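Local coordinates for glycoside hydrolase family protein (Novosphingobium sp. PP1Y, PDB 6Q2F) that acts as an alpha-L-rhamnosidase, probably hydrolysing the glycosidic bonds that attach L-rhamnose to glycosides, at residues A[55-60]-A[675-680]; A[85-90]-A[127-132]; A[471-476]-A[570-575]; A[498-503]-A[576-581]. All blocks are in the same frame, centred on the assembly; numbering follows the deposited sequence.

Interaction 1 (A[55-60]-A[675-680]); sequences PRVWWH and PVIHTS
The indole of Trp58 overlaps the imidazole of His678 obliquely, with Trp58 CE3 3.5 Å from His678 CD2 and the planes 52° apart. Trp58 carries CG anti to its carbonyl carbon, His678 anti to its backbone N (chi1 -176°); with these settings the rings meet. His60 adds a third ring, its edge turned in an offset edge-to-face approach toward the face of His678. The parallel strands are joined by Arg56 N to Pro675 O (3.0 Å), Ile677 N to Arg56 O (2.9 Å) and Trp58 N to Ile677 O (3.0 Å), the last two donors above the carbonyl planes. After a cis peptide between His678 and Thr679 the register changes: Thr679 is the closest partner of Trp58 by CA, and Ser680 N returns a bond to Trp58 O (2.7 Å). On the face that carries Val57 and Ile677, Val57 CG2 packs on Ser680 CB at 3.6 Å. This pairing joins the first and last strands of the closed barrel. Trp58 NE1 is held by Gln87 OE1, and His678 ND1 by Gly698 O. An alanine at Trp58 would probably loosen His678 and remove a wall beside the sodium site, since the indole's nearest atom lies about 5 Å from the ion. His60 ND1 is buried without a partner in the model, and His60 NE2 lies 5.1 Å from His678 NE2, so simultaneous protonation of both histidines is probably disfavoured.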
loop_
_atom_site.group_PDB
_atom_site.type_symbol
_atom_site.label_atom_id
_atom_site.label_comp_id
_atom_site.label_asym_id
_atom_site.label_seq_id
_atom_site.Cartn_x
_atom_site.Cartn_y
_atom_site.Cartn_z
ATOM N N PRO A 55 -8.090 12.138 13.893
ATOM C CA PRO A 55 -8.070 11.337 12.675
ATOM C C PRO A 55 -9.053 11.877 11.651
ATOM O O PRO A 55 -10.006 12.600 11.965
ATOM C CB PRO A 55 -8.492 9.945 13.151
ATOM C CG PRO A 55 -9.454 10.242 14.250
ATOM C CD PRO A 55 -8.830 11.450 14.967
ATOM N N ARG A 56 -8.788 11.520 10.403
ATOM C CA ARG A 56 -9.661 11.847 9.291
ATOM C C ARG A 56 -10.512 10.629 8.954
ATOM O O ARG A 56 -10.269 9.521 9.440
ATOM C CB ARG A 56 -8.828 12.272 8.081
ATOM C CG ARG A 56 -8.321 13.712 8.077
ATOM C CD ARG A 56 -7.390 14.092 9.230
ATOM N NE ARG A 56 -6.886 15.448 8.988
ATOM C CZ ARG A 56 -6.543 16.328 9.920
ATOM N NH1 ARG A 56 -6.627 16.000 11.216
ATOM N NH2 ARG A 56 -6.106 17.531 9.537
ATOM N N VAL A 57 -11.521 10.837 8.107
ATOM C CA VAL A 57 -12.276 9.723 7.540
ATOM C C VAL A 57 -12.390 9.900 6.030
ATOM O O VAL A 57 -12.398 11.014 5.505
ATOM C CB VAL A 57 -13.688 9.580 8.161
ATOM C CG1 VAL A 57 -13.584 9.440 9.684
ATOM C CG2 VAL A 57 -14.560 10.748 7.757
ATOM N N TRP A 58 -12.468 8.785 5.329
ATOM C CA TRP A 58 -12.939 8.810 3.965
ATOM C C TRP A 58 -14.461 8.929 3.982
ATOM O O TRP A 58 -15.142 8.410 4.877
ATOM C CB TRP A 58 -12.486 7.555 3.211
ATOM C CG TRP A 58 -11.068 7.686 2.718
ATOM C CD1 TRP A 58 -10.197 8.696 3.008
ATOM C CD2 TRP A 58 -10.379 6.810 1.817
ATOM N NE1 TRP A 58 -9.004 8.494 2.359
ATOM C CE2 TRP A 58 -9.093 7.350 1.616
ATOM C CE3 TRP A 58 -10.732 5.636 1.144
ATOM C CZ2 TRP A 58 -8.146 6.739 0.797
ATOM C CZ3 TRP A 58 -9.791 5.031 0.324
ATOM C CH2 TRP A 58 -8.519 5.588 0.149
ATOM N N TRP A 59 -14.997 9.639 2.991
ATOM C CA TRP A 59 -16.401 10.076 3.016
ATOM C C TRP A 59 -16.983 9.908 1.611
ATOM O O TRP A 59 -17.072 10.857 0.830
ATOM C CB TRP A 59 -16.477 11.513 3.514
ATOM C CG TRP A 59 -17.836 12.089 3.715
ATOM C CD1 TRP A 59 -18.868 11.575 4.477
ATOM C CD2 TRP A 59 -18.278 13.363 3.252
ATOM N NE1 TRP A 59 -19.935 12.450 4.465
ATOM C CE2 TRP A 59 -19.596 13.551 3.719
ATOM C CE3 TRP A 59 -17.694 14.356 2.463
ATOM C CZ2 TRP A 59 -20.331 14.691 3.426
ATOM C CZ3 TRP A 59 -18.432 15.481 2.156
ATOM C CH2 TRP A 59 -19.734 15.645 2.645
ATOM N N HIS A 60 -17.374 8.681 1.293
ATOM C CA HIS A 60 -17.821 8.349 -0.052
ATOM C C HIS A 60 -19.254 8.810 -0.279
ATOM O O HIS A 60 -20.134 8.549 0.539
ATOM C CB HIS A 60 -17.728 6.844 -0.292
ATOM C CG HIS A 60 -16.325 6.326 -0.374
ATOM N ND1 HIS A 60 -15.589 5.991 0.743
ATOM C CD2 HIS A 60 -15.536 6.062 -1.443
ATOM C CE1 HIS A 60 -14.399 5.556 0.364
ATOM N NE2 HIS A 60 -14.342 5.590 -0.956
ATOM N N PRO A 675 -4.389 8.380 11.228
ATOM C CA PRO A 675 -5.301 7.418 10.613
ATOM C C PRO A 675 -6.352 8.149 9.788
ATOM O O PRO A 675 -6.824 9.230 10.155
ATOM C CB PRO A 675 -5.907 6.686 11.815
ATOM C CG PRO A 675 -4.814 6.819 12.913
ATOM C CD PRO A 675 -4.334 8.235 12.696
ATOM N N VAL A 676 -6.675 7.581 8.636
ATOM C CA VAL A 676 -7.774 8.047 7.807
ATOM C C VAL A 676 -8.717 6.854 7.697
ATOM O O VAL A 676 -8.430 5.886 6.978
ATOM C CB VAL A 676 -7.307 8.554 6.433
ATOM C CG1 VAL A 676 -8.496 9.184 5.670
ATOM C CG2 VAL A 676 -6.168 9.585 6.612
ATOM N N ILE A 677 -9.773 6.871 8.472
ATOM C CA ILE A 677 -10.644 5.734 8.532
ATOM C C ILE A 677 -11.451 5.448 7.307
ATOM O O ILE A 677 -12.146 6.266 6.838
ATOM C CB ILE A 677 -11.554 5.794 9.761
ATOM C CG1 ILE A 677 -10.721 5.922 11.010
ATOM C CG2 ILE A 677 -12.434 4.574 9.838
ATOM C CD1 ILE A 677 -11.392 6.645 12.129
ATOM N N HIS A 678 -11.323 4.241 6.833
ATOM C CA HIS A 678 -12.064 3.748 5.723
ATOM C C HIS A 678 -13.237 2.969 6.281
ATOM O O HIS A 678 -13.006 1.903 6.761
ATOM C CB HIS A 678 -11.186 2.786 4.970
ATOM C CG HIS A 678 -11.795 2.249 3.729
ATOM N ND1 HIS A 678 -12.811 1.334 3.738
ATOM C CD2 HIS A 678 -11.527 2.496 2.436
ATOM C CE1 HIS A 678 -13.159 1.058 2.506
ATOM N NE2 HIS A 678 -12.391 1.746 1.696
ATOM N N THR A 679 -14.477 3.439 6.210
ATOM C CA THR A 679 -14.915 4.720 5.716
ATOM C C THR A 679 -16.134 5.216 6.469
ATOM O O THR A 679 -16.695 4.557 7.277
ATOM C CB THR A 679 -15.496 4.719 4.295
ATOM O OG1 THR A 679 -15.847 3.425 3.866
ATOM C CG2 THR A 679 -14.689 5.393 3.393
ATOM N N SER A 680 -16.515 6.421 6.136
ATOM C CA SER A 680 -17.637 7.076 6.641
ATOM C C SER A 680 -18.455 7.467 5.424
ATOM O O SER A 680 -18.373 8.557 4.953
ATOM C CB SER A 680 -17.213 8.286 7.427
ATOM O OG SER A 680 -18.249 8.802 8.159
#

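Interaction 2 (A[85-90]-A[127-132]); sequences GLQNFD and ELAIAA
Packing is tight from the start of the two strands, where Gly85 CA lies 3.2 Å from Glu127 O; a beta carbon at this position would come within 2.6 Å of that oxygen. Leu86 then bonds both ways, its N to Glu127 O and its O from Ala129 N, each 2.9 Å and in the carbonyl plane. Asn88 N closes the tight run on Ala129 O at 2.8 Å. Leu86 places CG in the crowded position between N and carbonyl carbon (chi1 70°), bringing CD2 4.0 Å from Leu128 CD1. On the other face the extended Gln87 chain runs over the methyl of Ala129, CG to CB 3.7 Å. These are the strands of a beta-alpha-beta unit, and its connecting helix 108-124 packs on Leu128, Asn88 and Ile130 through Phe114. Further along, the strands spread and direct backbone bonding gives way to a water, which donates to Asn88 O and accepts from the N of Ala131. Here the Phe89 side chain still reaches across, with CE1 obliquely against Ala131 CB. A second water, near partly exposed Glu127, accepts from Gln87 NE2 and has both Glu127 O and OE2 in reach; Glu127 OE2 also bonds Tyr581 OH.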
loop_
_atom_site.group_PDB
_atom_site.type_symbol
_atom_site.label_atom_id
_atom_site.label_comp_id
_atom_site.label_asym_id
_atom_site.label_seq_id
_atom_site.Cartn_x
_atom_site.Cartn_y
_atom_site.Cartn_z
ATOM N N GLY A 85 -11.126 15.641 10.049
ATOM C CA GLY A 85 -11.229 15.955 8.635
ATOM C C GLY A 85 -11.815 14.791 7.877
ATOM O O GLY A 85 -12.104 13.730 8.443
ATOM N N LEU A 86 -11.994 15.009 6.583
ATOM C CA LEU A 86 -12.724 14.048 5.774
ATOM C C LEU A 86 -12.264 14.176 4.335
ATOM O O LEU A 86 -11.870 15.251 3.890
ATOM C CB LEU A 86 -14.242 14.258 5.887
ATOM C CG LEU A 86 -14.884 15.498 5.253
ATOM C CD1 LEU A 86 -16.395 15.401 5.496
ATOM C CD2 LEU A 86 -14.365 16.828 5.837
ATOM N N GLN A 87 -12.307 13.065 3.617
ATOM C CA GLN A 87 -11.779 13.006 2.258
ATOM C C GLN A 87 -12.888 12.470 1.369
ATOM O O GLN A 87 -13.270 11.302 1.475
ATOM C CB GLN A 87 -10.509 12.151 2.217
ATOM C CG GLN A 87 -9.518 12.546 3.357
ATOM C CD GLN A 87 -8.070 12.096 3.130
ATOM O OE1 GLN A 87 -7.808 11.063 2.539
ATOM N NE2 GLN A 87 -7.134 12.872 3.632
ATOM N N ASN A 88 -13.430 13.340 0.533
ATOM C CA ASN A 88 -14.614 13.028 -0.250
ATOM C C ASN A 88 -14.272 12.227 -1.500
ATOM O O ASN A 88 -13.241 12.447 -2.130
ATOM C CB ASN A 88 -15.331 14.321 -0.644
ATOM C CG ASN A 88 -16.583 14.062 -1.466
ATOM O OD1 ASN A 88 -16.737 14.582 -2.571
ATOM N ND2 ASN A 88 -17.462 13.218 -0.948
ATOM N N PHE A 89 -15.172 11.313 -1.871
ATOM C CA PHE A 89 -15.146 10.624 -3.156
ATOM C C PHE A 89 -16.550 10.611 -3.721
ATOM O O PHE A 89 -17.510 10.295 -2.998
ATOM C CB PHE A 89 -14.672 9.173 -3.037
ATOM C CG PHE A 89 -13.335 9.017 -2.392
ATOM C CD1 PHE A 89 -12.187 9.116 -3.145
ATOM C CD2 PHE A 89 -13.231 8.767 -1.028
ATOM C CE1 PHE A 89 -10.941 8.961 -2.550
ATOM C CE2 PHE A 89 -11.989 8.618 -0.426
ATOM C CZ PHE A 89 -10.849 8.708 -1.185
ATOM N N ASP A 90 -16.679 10.953 -5.002
ATOM C CA ASP A 90 -17.930 10.690 -5.714
ATOM C C ASP A 90 -17.773 9.330 -6.380
ATOM O O ASP A 90 -17.131 9.218 -7.422
ATOM C CB ASP A 90 -18.258 11.782 -6.723
ATOM C CG ASP A 90 -19.670 11.643 -7.279
ATOM O OD1 ASP A 90 -20.625 11.888 -6.502
ATOM O OD2 ASP A 90 -19.828 11.271 -8.462
ATOM N N GLU A 127 -10.723 19.545 8.013
ATOM C CA GLU A 127 -9.892 19.531 6.812
ATOM C C GLU A 127 -10.561 18.689 5.732
ATOM O O GLU A 127 -10.718 17.478 5.894
ATOM C CB GLU A 127 -8.509 18.972 7.128
ATOM C CG GLU A 127 -7.689 18.652 5.887
ATOM C CD GLU A 127 -6.404 17.907 6.201
ATOM O OE1 GLU A 127 -5.361 18.554 6.378
ATOM O OE2 GLU A 127 -6.460 16.662 6.272
ATOM N N LEU A 128 -10.923 19.311 4.612
ATOM C CA LEU A 128 -11.604 18.604 3.532
ATOM C C LEU A 128 -10.610 18.276 2.425
ATOM O O LEU A 128 -9.871 19.154 1.970
ATOM C CB LEU A 128 -12.762 19.438 2.983
ATOM C CG LEU A 128 -13.432 18.899 1.718
ATOM C CD1 LEU A 128 -13.988 17.495 1.950
ATOM C CD2 LEU A 128 -14.551 19.831 1.261
ATOM N N ALA A 129 -10.591 17.014 2.004
ATOM C CA ALA A 129 -9.784 16.572 0.878
ATOM C C ALA A 129 -10.664 15.987 -0.221
ATOM O O ALA A 129 -11.777 15.509 0.021
ATOM C CB ALA A 129 -8.754 15.512 1.315
ATOM N N ILE A 130 -10.139 16.028 -1.443
ATOM C CA ILE A 130 -10.748 15.365 -2.589
ATOM C C ILE A 130 -9.719 14.442 -3.209
ATOM O O ILE A 130 -8.515 14.610 -3.029
ATOM C CB ILE A 130 -11.262 16.367 -3.639
ATOM C CG1 ILE A 130 -10.092 17.242 -4.138
ATOM C CG2 ILE A 130 -12.356 17.203 -3.036
ATOM C CD1 ILE A 130 -10.484 18.161 -5.316
ATOM N N ALA A 131 -10.211 13.450 -3.945
ATOM C CA ALA A 131 -9.321 12.598 -4.711
ATOM C C ALA A 131 -8.823 13.350 -5.945
ATOM O O ALA A 131 -9.390 14.367 -6.353
ATOM C CB ALA A 131 -10.036 11.319 -5.139
ATOM N N ALA A 132 -7.753 12.826 -6.546
ATOM C CA ALA A 132 -7.109 13.469 -7.691
ATOM C C ALA A 132 -7.796 13.151 -9.021
ATOM O O ALA A 132 -7.258 13.487 -10.074
ATOM C CB ALA A 132 -5.623 13.081 -7.743
HETATM O O HOH W 1 -8.577 15.402 4.975
HETATM O O HOH W 2 -13.004 13.278 -4.632
#

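Interaction 3 (A[471-476]-A[570-575]); sequences AVREYL and ADVAHE
The guanidinium of Arg473 and the carboxylate of Glu575 meet end-on and nearly coplanar, their planes 15° apart. NH1 of Arg473 reaches OE1 of Glu575 at 2.8 Å, while NH2 of Arg473 reaches OE2 of Glu575 at 3.0 Å. Both oxygens use the syn lone pair, and both lie close to the guanidinium plane, so the bidentate salt bridge fixes the rotation of the two flat groups together. Arg473 gets there by running out with CG anti to the backbone N and then bending at chi3 (-75°), so that the two side chains cross at about a right angle. Under the guanidinium lies Val572, whose CG2 sits 3.7 Å above its plane, offset toward the rim. Helices 469-487 and 543-575, which precede barrel strands 497-502 and 579-582, flank each other here on the outside of the alpha/beta barrel, their local axes 10.1 Å apart and crossing at -38°. Deeper in, Leu476 and Val572 slide past each other in opposite directions, with Leu476 CD2 3.9 Å from Val572 CB; Leu476 continues inward onto Leu500 of the sheet. Replacing Arg473 with a leucine would remove both charged bonds and would probably leave Glu575 less firmly oriented and the helix pair less well tied at its outer rim. Arg473 NH1 has a second acid partner in Glu477, a neighbour on its own helix. At the guanidinium edge, a water accepts from Arg473 NH2 at 2.9 Å and donates to Asp571 OD2 at 2.8 Å, linking the charge to a second acid on the facing helix.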
loop_
_atom_site.group_PDB
_atom_site.type_symbol
_atom_site.label_atom_id
_atom_site.label_comp_id
_atom_site.label_asym_id
_atom_site.label_seq_id
_atom_site.Cartn_x
_atom_site.Cartn_y
_atom_site.Cartn_z
ATOM N N ALA A 471 1.734 16.865 -19.374
ATOM C CA ALA A 471 0.393 16.307 -19.516
ATOM C C ALA A 471 -0.271 16.172 -18.147
ATOM O O ALA A 471 -1.452 16.504 -17.978
ATOM C CB ALA A 471 0.462 14.942 -20.214
ATOM N N VAL A 472 0.501 15.714 -17.154
ATOM C CA VAL A 472 0.009 15.609 -15.786
ATOM C C VAL A 472 -0.441 16.972 -15.281
ATOM O O VAL A 472 -1.525 17.108 -14.699
ATOM C CB VAL A 472 1.088 14.988 -14.880
ATOM C CG1 VAL A 472 0.650 15.095 -13.424
ATOM C CG2 VAL A 472 1.306 13.528 -15.259
ATOM N N ARG A 473 0.360 18.012 -15.535
ATOM C CA ARG A 473 0.026 19.353 -15.063
ATOM C C ARG A 473 -1.249 19.869 -15.705
ATOM O O ARG A 473 -2.090 20.475 -15.031
ATOM C CB ARG A 473 1.175 20.314 -15.356
ATOM C CG ARG A 473 0.859 21.774 -15.047
ATOM C CD ARG A 473 2.120 22.648 -15.256
ATOM N NE ARG A 473 3.088 22.470 -14.179
ATOM C CZ ARG A 473 3.031 23.132 -13.030
ATOM N NH1 ARG A 473 2.054 24.010 -12.818
ATOM N NH2 ARG A 473 3.957 22.938 -12.111
ATOM N N GLU A 474 -1.394 19.667 -17.017
ATOM C CA GLU A 474 -2.615 20.084 -17.697
ATOM C C GLU A 474 -3.811 19.326 -17.149
ATOM O O GLU A 474 -4.860 19.913 -16.884
ATOM C CB GLU A 474 -2.504 19.861 -19.211
ATOM C CG GLU A 474 -1.498 20.748 -19.932
ATOM C CD GLU A 474 -1.418 20.427 -21.433
ATOM O OE1 GLU A 474 -2.322 19.731 -21.939
ATOM O OE2 GLU A 474 -0.450 20.861 -22.099
ATOM N N TYR A 475 -3.669 18.012 -16.974
ATOM C CA TYR A 475 -4.738 17.243 -16.350
ATOM C C TYR A 475 -5.150 17.862 -15.014
ATOM O O TYR A 475 -6.327 18.143 -14.784
ATOM C CB TYR A 475 -4.322 15.782 -16.142
ATOM C CG TYR A 475 -5.280 15.116 -15.190
ATOM C CD1 TYR A 475 -6.502 14.632 -15.640
ATOM C CD2 TYR A 475 -4.993 15.030 -13.828
ATOM C CE1 TYR A 475 -7.393 14.063 -14.776
ATOM C CE2 TYR A 475 -5.891 14.480 -12.948
ATOM C CZ TYR A 475 -7.085 13.978 -13.426
ATOM O OH TYR A 475 -7.971 13.419 -12.549
ATOM N N LEU A 476 -4.179 18.107 -14.130
ATOM C CA LEU A 476 -4.508 18.475 -12.753
ATOM C C LEU A 476 -4.935 19.934 -12.638
ATOM O O LEU A 476 -5.805 20.260 -11.824
ATOM C CB LEU A 476 -3.317 18.169 -11.818
ATOM C CG LEU A 476 -3.717 18.091 -10.326
ATOM C CD1 LEU A 476 -4.742 16.977 -10.075
ATOM C CD2 LEU A 476 -2.531 17.959 -9.354
ATOM N N ALA A 570 2.330 17.315 -6.687
ATOM C CA ALA A 570 2.622 18.100 -5.491
ATOM C C ALA A 570 2.870 19.555 -5.849
ATOM O O ALA A 570 2.419 20.460 -5.145
ATOM C CB ALA A 570 3.825 17.511 -4.735
ATOM N N ASP A 571 3.581 19.803 -6.952
ATOM C CA ASP A 571 3.835 21.180 -7.382
ATOM C C ASP A 571 2.534 21.921 -7.648
ATOM O O ASP A 571 2.328 23.042 -7.175
ATOM C CB ASP A 571 4.707 21.189 -8.640
ATOM C CG ASP A 571 6.127 20.757 -8.370
ATOM O OD1 ASP A 571 6.463 20.585 -7.180
ATOM O OD2 ASP A 571 6.892 20.598 -9.354
ATOM N N VAL A 572 1.651 21.303 -8.431
ATOM C CA VAL A 572 0.386 21.946 -8.786
ATOM C C VAL A 572 -0.472 22.153 -7.547
ATOM O O VAL A 572 -1.084 23.207 -7.373
ATOM C CB VAL A 572 -0.353 21.120 -9.849
ATOM C CG1 VAL A 572 -1.734 21.720 -10.102
ATOM C CG2 VAL A 572 0.481 21.088 -11.128
ATOM N N ALA A 573 -0.528 21.154 -6.666
ATOM C CA ALA A 573 -1.271 21.321 -5.419
ATOM C C ALA A 573 -0.736 22.501 -4.632
ATOM O O ALA A 573 -1.500 23.356 -4.168
ATOM C CB ALA A 573 -1.196 20.043 -4.584
ATOM N N HIS A 574 0.588 22.578 -4.507
ATOM C CA HIS A 574 1.201 23.647 -3.731
ATOM C C HIS A 574 0.960 25.005 -4.357
ATOM O O HIS A 574 0.708 25.983 -3.645
ATOM C CB HIS A 574 2.691 23.357 -3.561
ATOM C CG HIS A 574 2.937 22.121 -2.753
ATOM N ND1 HIS A 574 4.122 21.421 -2.787
ATOM C CD2 HIS A 574 2.113 21.436 -1.919
ATOM C CE1 HIS A 574 4.020 20.358 -2.008
ATOM N NE2 HIS A 574 2.817 20.352 -1.457
ATOM N N GLU A 575 1.020 25.083 -5.685
ATOM C CA GLU A 575 0.716 26.336 -6.358
ATOM C C GLU A 575 -0.699 26.799 -6.065
ATOM O O GLU A 575 -0.968 27.997 -6.144
ATOM C CB GLU A 575 0.936 26.189 -7.872
ATOM C CG GLU A 575 2.428 26.071 -8.252
ATOM C CD GLU A 575 2.638 25.332 -9.564
ATOM O OE1 GLU A 575 1.682 25.274 -10.372
ATOM O OE2 GLU A 575 3.733 24.779 -9.763
HETATM O O HOH W 3 6.070 21.029 -11.948
#

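Interaction 4 (A[498-503]-A[576-581]); sequences RALLTD and NDLKVY. With NA (sodium ion), chain B.
Asn576 is the first residue to leave the helix, and its ND2 bonds back to Val572 O. Asp577 follows with positive phi (63°) as the C-prime residue of a Schellman motif, in which Leu578 N reaches Ala573 O. Two waters beside Asp577 O bridge it toward Arg498, whose NE bonds Gly493 O; one accepts from Arg498 NH2 and donates to Asp577 O. Leu578 turns its CD2 onto the opposing backbone, 3.5 Å from Arg498 C. With Lys579 the parallel strand pairing begins: its N donates almost straight to Arg498 O at 3.0 Å (170°), and its O receives Leu500 N at 2.7 Å. The Lys579 and Arg498 side chains lie side by side, NZ of Lys579 3.5 Å from NH2 of Arg498 and over a guanidinium face. These like charges probably repel, eased by a water that accepts from Lys579 NZ and, weakly, from Arg498 NH2. Val580 points to the face of Leu500 and packs on Ala573 of helix 543-575. Tyr581 N donates to Leu500 O at 2.8 Å, while Tyr581 O takes Thr502 N. Its ring edge meets Ala499 CB, CE1 at 3.9 Å. Past the paired strand, Asp503 OD1 binds sodium at 3.0 Å, with Ser504, Glu583, Glu586 and Glu644 completing a carboxylate-rich site at the C-terminal ends of the strands, where (beta/alpha)8-barrel glycosidases carry their active sites.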
loop_
_atom_site.group_PDB
_atom_site.type_symbol
_atom_site.label_atom_id
_atom_site.label_comp_id
_atom_site.label_asym_id
_atom_site.label_seq_id
_atom_site.Cartn_x
_atom_site.Cartn_y
_atom_site.Cartn_z
ATOM N N ARG A 498 -8.820 21.611 1.375
ATOM C CA ARG A 498 -7.453 21.886 1.792
ATOM C C ARG A 498 -6.456 20.944 1.161
ATOM O O ARG A 498 -5.251 21.199 1.245
ATOM C CB ARG A 498 -7.299 21.767 3.320
ATOM C CG ARG A 498 -8.329 22.584 4.116
ATOM C CD ARG A 498 -8.217 24.061 3.746
ATOM N NE ARG A 498 -6.837 24.514 3.810
ATOM C CZ ARG A 498 -6.200 24.825 4.937
ATOM N NH1 ARG A 498 -6.819 24.715 6.110
ATOM N NH2 ARG A 498 -4.930 25.222 4.891
ATOM N N ALA A 499 -6.916 19.838 0.577
ATOM C CA ALA A 499 -5.955 18.809 0.247
ATOM C C ALA A 499 -6.432 17.973 -0.911
ATOM O O ALA A 499 -7.636 17.862 -1.182
ATOM C CB ALA A 499 -5.681 17.889 1.465
ATOM N N LEU A 500 -5.460 17.340 -1.544
ATOM C CA LEU A 500 -5.628 16.428 -2.657
ATOM C C LEU A 500 -5.169 15.059 -2.195
ATOM O O LEU A 500 -4.207 14.949 -1.434
ATOM C CB LEU A 500 -4.768 16.888 -3.836
ATOM C CG LEU A 500 -5.258 17.020 -5.263
ATOM C CD1 LEU A 500 -6.642 17.649 -5.312
ATOM C CD2 LEU A 500 -4.223 17.900 -5.983
ATOM N N LEU A 501 -5.843 14.016 -2.641
ATOM C CA LEU A 501 -5.439 12.658 -2.317
ATOM C C LEU A 501 -5.120 11.941 -3.616
ATOM O O LEU A 501 -5.968 11.894 -4.514
ATOM C CB LEU A 501 -6.540 11.916 -1.554
ATOM C CG LEU A 501 -6.400 10.391 -1.602
ATOM C CD1 LEU A 501 -5.170 9.967 -0.819
ATOM C CD2 LEU A 501 -7.619 9.739 -0.967
ATOM N N THR A 502 -3.896 11.405 -3.731
ATOM C CA THR A 502 -3.571 10.489 -4.818
ATOM C C THR A 502 -3.696 9.086 -4.235
ATOM O O THR A 502 -2.848 8.649 -3.451
ATOM C CB THR A 502 -2.179 10.744 -5.421
ATOM O OG1 THR A 502 -1.165 10.615 -4.420
ATOM C CG2 THR A 502 -2.085 12.135 -6.038
ATOM N N ASP A 503 -4.803 8.426 -4.565
ATOM C CA ASP A 503 -5.082 7.066 -4.135
ATOM C C ASP A 503 -4.009 6.128 -4.692
ATOM O O ASP A 503 -3.223 6.495 -5.572
ATOM C CB ASP A 503 -6.465 6.662 -4.638
ATOM C CG ASP A 503 -7.122 5.596 -3.784
ATOM O OD1 ASP A 503 -6.438 5.026 -2.897
ATOM O OD2 ASP A 503 -8.317 5.331 -4.016
ATOM N N ASN A 576 -1.596 25.879 -5.706
ATOM C CA ASN A 576 -2.977 26.192 -5.368
ATOM C C ASN A 576 -3.249 26.137 -3.862
ATOM O O ASN A 576 -4.409 26.041 -3.453
ATOM C CB ASN A 576 -3.922 25.249 -6.111
ATOM C CG ASN A 576 -3.992 25.560 -7.609
ATOM O OD1 ASN A 576 -4.787 26.385 -8.038
ATOM N ND2 ASN A 576 -3.141 24.887 -8.406
ATOM N N ASP A 577 -2.201 26.184 -3.031
ATOM C CA ASP A 577 -2.334 26.189 -1.565
ATOM C C ASP A 577 -2.975 24.913 -1.031
ATOM O O ASP A 577 -3.616 24.933 0.018
ATOM C CB ASP A 577 -3.127 27.405 -1.070
ATOM C CG ASP A 577 -2.485 28.711 -1.445
ATOM O OD1 ASP A 577 -1.259 28.831 -1.298
ATOM O OD2 ASP A 577 -3.219 29.617 -1.888
ATOM N N LEU A 578 -2.815 23.813 -1.749
ATOM C CA LEU A 578 -3.313 22.518 -1.323
ATOM C C LEU A 578 -2.161 21.652 -0.815
ATOM O O LEU A 578 -1.023 21.768 -1.278
ATOM C CB LEU A 578 -4.014 21.804 -2.483
ATOM C CG LEU A 578 -5.265 22.490 -3.064
ATOM C CD1 LEU A 578 -5.689 21.854 -4.393
ATOM C CD2 LEU A 578 -6.421 22.380 -2.066
ATOM N N LYS A 579 -2.473 20.771 0.138
ATOM C CA LYS A 579 -1.562 19.703 0.535
ATOM C C LYS A 579 -1.911 18.422 -0.211
ATOM O O LYS A 579 -3.008 18.267 -0.747
ATOM C CB LYS A 579 -1.627 19.460 2.043
ATOM C CG LYS A 579 -1.368 20.672 2.893
ATOM C CD LYS A 579 -1.553 20.353 4.378
ATOM C CE LYS A 579 -1.696 21.626 5.217
ATOM N NZ LYS A 579 -3.067 22.239 5.112
ATOM N N VAL A 580 -0.955 17.499 -0.245
ATOM C CA VAL A 580 -1.133 16.210 -0.920
ATOM C C VAL A 580 -0.984 15.090 0.099
ATOM O O VAL A 580 0.073 14.965 0.736
ATOM C CB VAL A 580 -0.138 16.024 -2.067
ATOM C CG1 VAL A 580 -0.389 14.695 -2.791
ATOM C CG2 VAL A 580 -0.265 17.169 -3.002
ATOM N N TYR A 581 -2.049 14.305 0.268
ATOM C CA TYR A 581 -1.973 12.961 0.830
ATOM C C TYR A 581 -1.592 11.999 -0.290
ATOM O O TYR A 581 -2.272 11.946 -1.320
ATOM C CB TYR A 581 -3.313 12.537 1.420
ATOM C CG TYR A 581 -3.697 13.212 2.701
ATOM C CD1 TYR A 581 -4.275 14.464 2.700
ATOM C CD2 TYR A 581 -3.521 12.561 3.922
ATOM C CE1 TYR A 581 -4.627 15.072 3.882
ATOM C CE2 TYR A 581 -3.891 13.136 5.092
ATOM C CZ TYR A 581 -4.442 14.387 5.083
ATOM O OH TYR A 581 -4.786 14.959 6.274
HETATM NA NA NA B . -5.566 2.548 -1.494
HETATM O O HOH W 4 -4.021 23.396 2.506
HETATM O O HOH W 5 -3.094 26.295 2.752
#

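In the fold
All four contacts belong to one (beta/alpha)8 barrel of the alpha-L-rhamnosidase. Interaction 1 joins the first strand, 56-62, to the last, 674-677, and so closes the ring; the chain between its segments holds the other three contacts. Interaction 2 pairs the second and third strands and interaction 4 the fourth and fifth, their centres about 9 Å apart and linked through neighbouring strands 127-131 and 497-502. Interaction 3 lies outside, about 10 Å from interaction 4 and 25 Å from interaction 1, between centres; its helices lead into the strands of interaction 4, so the segments of the two alternate along the chain. Interactions 1 and 4 come together beside the sodium, where Trp58 packs against Asp503.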